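Local coordinates for protein N-alpha-acetyltransferase 35, NatC auxiliary subunit (Saccharomyces cerevisiae, PDB 6YGA) that serves as the auxiliary subunit of the NatC N-terminal acetyltransferase, which acetylates the N-terminal methionine of the L-A virus Gag protein, at residues A316-A319 / L320-Y323; L479-F482 / L483-Q487. All coordinates share one frame; numbering follows the deposited sequence.

Interaction 1 of 2, residues A316-A319 / L320-Y323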
loop_
_atom_site.group_PDB
_atom_site.type_symbol
_atom_site.label_atom_id
_atom_site.label_comp_id
_atom_site.label_asym_id
_atom_site.label_seq_id
_atom_site.Cartn_x
_atom_site.Cartn_y
_atom_site.Cartn_z
ATOM N N ALA B 316 -1.834 -28.135 -6.501
ATOM C CA ALA B 316 -1.273 -28.543 -5.222
ATOM C C ALA B 316 -1.942 -29.815 -4.719
ATOM O O ALA B 316 -3.160 -29.981 -4.819
ATOM C CB ALA B 316 -1.427 -27.426 -4.193
ATOM N N GLU B 317 -1.129 -30.719 -4.179
ATOM C CA GLU B 317 -1.609 -31.982 -3.642
ATOM C C GLU B 317 -1.411 -32.103 -2.139
ATOM O O GLU B 317 -1.702 -33.163 -1.574
ATOM C CB GLU B 317 -0.919 -33.155 -4.351
ATOM C CG GLU B 317 -1.477 -33.481 -5.732
ATOM C CD GLU B 317 -2.942 -33.881 -5.696
ATOM O OE1 GLU B 317 -3.779 -33.144 -6.259
ATOM O OE2 GLU B 317 -3.260 -34.933 -5.100
ATOM N N SER B 318 -0.931 -31.055 -1.473
ATOM C CA SER B 318 -0.734 -31.099 -0.033
ATOM C C SER B 318 -0.813 -29.686 0.526
ATOM O O SER B 318 -0.742 -28.698 -0.210
ATOM C CB SER B 318 0.605 -31.751 0.334
ATOM O OG SER B 318 1.701 -30.937 -0.046
ATOM N N ALA B 319 -0.971 -29.605 1.849
ATOM C CA ALA B 319 -0.993 -28.303 2.508
ATOM C C ALA B 319 0.363 -27.619 2.434
ATOM O O ALA B 319 0.434 -26.385 2.408
ATOM C CB ALA B 319 -1.435 -28.453 3.964
ATOM N N LEU B 320 1.444 -28.397 2.394
ATOM C CA LEU B 320 2.773 -27.804 2.313
ATOM C C LEU B 320 3.012 -27.158 0.955
ATOM O O LEU B 320 3.728 -26.154 0.864
ATOM C CB LEU B 320 3.835 -28.864 2.603
ATOM C CG LEU B 320 5.279 -28.388 2.754
ATOM C CD1 LEU B 320 5.345 -27.177 3.667
ATOM C CD2 LEU B 320 6.146 -29.514 3.296
ATOM N N GLU B 321 2.410 -27.704 -0.103
ATOM C CA GLU B 321 2.586 -27.119 -1.428
ATOM C C GLU B 321 1.845 -25.791 -1.553
ATOM O O GLU B 321 2.349 -24.855 -2.185
ATOM C CB GLU B 321 2.137 -28.110 -2.502
ATOM C CG GLU B 321 3.132 -29.248 -2.718
ATOM C CD GLU B 321 2.683 -30.242 -3.772
ATOM O OE1 GLU B 321 1.509 -30.174 -4.191
ATOM O OE2 GLU B 321 3.504 -31.092 -4.182
ATOM N N THR B 322 0.652 -25.683 -0.956
ATOM C CA THR B 322 -0.031 -24.391 -0.917
ATOM C C THR B 322 0.706 -23.409 -0.013
ATOM O O THR B 322 0.833 -22.225 -0.346
ATOM C CB THR B 322 -1.476 -24.555 -0.440
ATOM O OG1 THR B 322 -1.490 -25.152 0.864
ATOM C CG2 THR B 322 -2.269 -25.419 -1.401
ATOM N N TYR B 323 1.193 -23.886 1.136
ATOM C CA TYR B 323 1.890 -23.012 2.074
ATOM C C TYR B 323 3.121 -22.385 1.428
ATOM O O TYR B 323 3.326 -21.167 1.507
ATOM C CB TYR B 323 2.262 -23.810 3.328
ATOM C CG TYR B 323 3.071 -23.066 4.368
ATOM C CD1 TYR B 323 2.450 -22.306 5.353
ATOM C CD2 TYR B 323 4.455 -23.151 4.383
ATOM C CE1 TYR B 323 3.191 -21.635 6.311
ATOM C CE2 TYR B 323 5.203 -22.487 5.335
ATOM C CZ TYR B 323 4.568 -21.731 6.296
ATOM O OH TYR B 323 5.319 -21.071 7.242
#
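Ala319 O is gripped by two donors from the first turn of the helix. Tyr323 N reaches Ala319 O at 2.9 Å as the regular backbone bond. Thr322 OG1 gives Ala319 O a second bond at 2.8 Å, from the same face of the carbonyl plane but well above that plane. The side-chain torsion of Thr322 (chi1 59°) sets OG1 between its own backbone N and carbonyl carbon, where it faces the carbonyl of Ala319 at the start of the helix. Thr322 CG2, the other branch, packs on Ala316 CB at 3.5 Å. The Thr322 hydroxyl is also bonded to Tyr399.

Glu321 reaches back to the loop before the helix. Its chain is extended beyond CG, and Glu321 OE1 accepts from Glu317 N at 2.7 Å. This bond is almost straight (176°), and the N-H meets OE1 nearly along the C-O axis. OE2 forms a salt bridge with Arg665, so both carboxylate oxygens are engaged, which should limit the group's rotation. Ser318 OG lies alongside this chain, 3.5 Å from Glu321 CG, and accepts a weak bond from Glu321 N at 3.3 Å. Ser318 O takes further weak bonds from Glu321 N and Thr322 N. Glu370 of helix 360-372 binds Ala319 N. Ser318 as N-cap, with Glu321 folded back onto the loop, is typical of a capped helix N terminus, here that of helix 319-328.

Interaction 2 of 2, residues L479-F482 / L483-Q487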
loop_
_atom_site.group_PDB
_atom_site.type_symbol
_atom_site.label_atom_id
_atom_site.label_comp_id
_atom_site.label_asym_id
_atom_site.label_seq_id
_atom_site.Cartn_x
_atom_site.Cartn_y
_atom_site.Cartn_z
ATOM N N LEU B 479 12.747 -20.623 18.149
ATOM C CA LEU B 479 12.094 -21.429 17.123
ATOM C C LEU B 479 12.898 -22.687 16.817
ATOM O O LEU B 479 12.322 -23.762 16.615
ATOM C CB LEU B 479 11.880 -20.602 15.856
ATOM C CG LEU B 479 11.169 -21.333 14.715
ATOM C CD1 LEU B 479 9.890 -21.995 15.209
ATOM C CD2 LEU B 479 10.865 -20.375 13.580
ATOM N N GLU B 480 14.228 -22.578 16.789
ATOM C CA GLU B 480 15.047 -23.756 16.522
ATOM C C GLU B 480 14.941 -24.764 17.663
ATOM O O GLU B 480 14.854 -25.974 17.424
ATOM C CB GLU B 480 16.502 -23.350 16.288
ATOM C CG GLU B 480 17.390 -24.481 15.782
ATOM C CD GLU B 480 18.697 -24.578 16.540
ATOM O OE1 GLU B 480 18.883 -23.805 17.504
ATOM O OE2 GLU B 480 19.537 -25.427 16.175
ATOM N N THR B 481 14.934 -24.279 18.910
ATOM C CA THR B 481 14.760 -25.168 20.058
ATOM C C THR B 481 13.414 -25.878 20.002
ATOM O O THR B 481 13.328 -27.089 20.239
ATOM C CB THR B 481 14.889 -24.379 21.361
ATOM O OG1 THR B 481 16.207 -23.828 21.467
ATOM C CG2 THR B 481 14.622 -25.276 22.561
ATOM N N PHE B 482 12.351 -25.136 19.687
ATOM C CA PHE B 482 11.030 -25.738 19.538
ATOM C C PHE B 482 11.014 -26.766 18.414
ATOM O O PHE B 482 10.471 -27.864 18.578
ATOM C CB PHE B 482 9.993 -24.640 19.293
ATOM C CG PHE B 482 8.662 -25.144 18.812
ATOM C CD1 PHE B 482 7.736 -25.667 19.704
ATOM C CD2 PHE B 482 8.326 -25.072 17.468
ATOM C CE1 PHE B 482 6.507 -26.122 19.263
ATOM C CE2 PHE B 482 7.098 -25.526 17.019
ATOM C CZ PHE B 482 6.187 -26.050 17.917
ATOM N N LEU B 483 11.610 -26.434 17.265
ATOM C CA LEU B 483 11.618 -27.378 16.151
ATOM C C LEU B 483 12.452 -28.612 16.470
ATOM O O LEU B 483 12.104 -29.725 16.057
ATOM C CB LEU B 483 12.137 -26.701 14.886
ATOM C CG LEU B 483 11.220 -25.675 14.225
ATOM C CD1 LEU B 483 11.953 -25.020 13.072
ATOM C CD2 LEU B 483 9.918 -26.317 13.753
ATOM N N LYS B 484 13.557 -28.438 17.200
ATOM C CA LYS B 484 14.407 -29.580 17.524
ATOM C C LYS B 484 13.683 -30.556 18.441
ATOM O O LYS B 484 13.777 -31.776 18.261
ATOM C CB LYS B 484 15.710 -29.102 18.167
ATOM C CG LYS B 484 16.765 -30.189 18.293
ATOM C CD LYS B 484 17.151 -30.717 16.920
ATOM C CE LYS B 484 17.993 -31.975 17.010
ATOM N NZ LYS B 484 18.393 -32.438 15.653
ATOM N N ASP B 485 12.949 -30.034 19.429
ATOM C CA ASP B 485 12.141 -30.888 20.292
ATOM C C ASP B 485 11.026 -31.565 19.505
ATOM O O ASP B 485 10.729 -32.744 19.729
ATOM C CB ASP B 485 11.565 -30.070 21.447
ATOM C CG ASP B 485 12.643 -29.473 22.342
ATOM O OD1 ASP B 485 13.830 -29.831 22.183
ATOM O OD2 ASP B 485 12.301 -28.641 23.208
ATOM N N SER B 486 10.398 -30.836 18.576
ATOM C CA SER B 486 9.375 -31.441 17.729
ATOM C C SER B 486 9.942 -32.610 16.932
ATOM O O SER B 486 9.301 -33.660 16.818
ATOM C CB SER B 486 8.780 -30.395 16.783
ATOM O OG SER B 486 8.166 -29.335 17.496
ATOM N N GLN B 487 11.147 -32.448 16.379
ATOM C CA GLN B 487 11.738 -33.511 15.574
ATOM C C GLN B 487 12.185 -34.685 16.434
ATOM O O GLN B 487 12.184 -35.828 15.964
ATOM C CB GLN B 487 12.914 -32.970 14.757
ATOM C CG GLN B 487 13.346 -33.902 13.638
ATOM C CD GLN B 487 14.495 -33.349 12.825
ATOM O OE1 GLN B 487 15.551 -33.021 13.366
ATOM N NE2 GLN B 487 14.294 -33.243 11.516
#
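Two to three turns in the middle of the long helix 465-506 make this contact, with backbone bonds and side-chain contacts between residues four apart, on more than one side of the helix. Leu483 N bonds to Leu479 O at 2.8 Å, and the next three N-H groups repeat the pattern.

Phe482 O accepts twice, from opposite faces of the carbonyl plane. Ser486 N reaches Phe482 O at 3.0 Å. Ser486 OG bonds to Phe482 O at 2.9 Å. The hydroxyl donor stands above that plane, 38° out of it. Ser486 has OG anti to its carbonyl carbon (chi1 -61°), which turns the hydroxyl back toward the preceding turn. This places OG over the centre of the Phe482 ring as well, 3.8 Å above its plane. The serine thus meets both the carbonyl and the ring of the same residue. The ring also meets Tyr440 of helix 433-456 edge-to-face, and it touches Phe371 of helix 360-372.

Leu479 and Leu483 cross obliquely on a buried part of the helix surface. Leu479 CD1 approaches Leu483 CG at 4.0 Å. Leu483 CD2 turns to the Phe482 ring and lies 4.2 Å from CD2 of that residue. Leu479 packs on Leu444 and Ile448 of helix 433-456, while Leu483 touches Leu542 of helix 511-564.

Thr481 and Asp485 run alongside each other in the same direction on the exposed part of the helix, with Thr481 CG2 4.1 Å from Asp485 OD2. Thr481 OG1 bonds back to His477 O. A serine hydroxyl bonded to the carbonyl four residues earlier is typical of alpha-helices, and the two leucines one turn apart are typical of helices packed within a helical array.

Interaction 1 comes first along the chain. It joins the loop after helix 298-311 to the first turn of helix 319-328. Interaction 2 follows much later, inside helix 465-506. The two are in series, neither nested nor crossing, and each is local, so neither closes a long loop. Their centres are 22 Å apart and their nearest atoms about 8 Å, without touching. Helix 360-372 is a shared neighbour: it meets interaction 1 through residues such as Glu370 and Phe363, and interaction 2 through Phe371. Residues 479-487 also pack against helices 433-456 and 511-564. Both contacts belong to the NAA35-like region of TPR-type repeats.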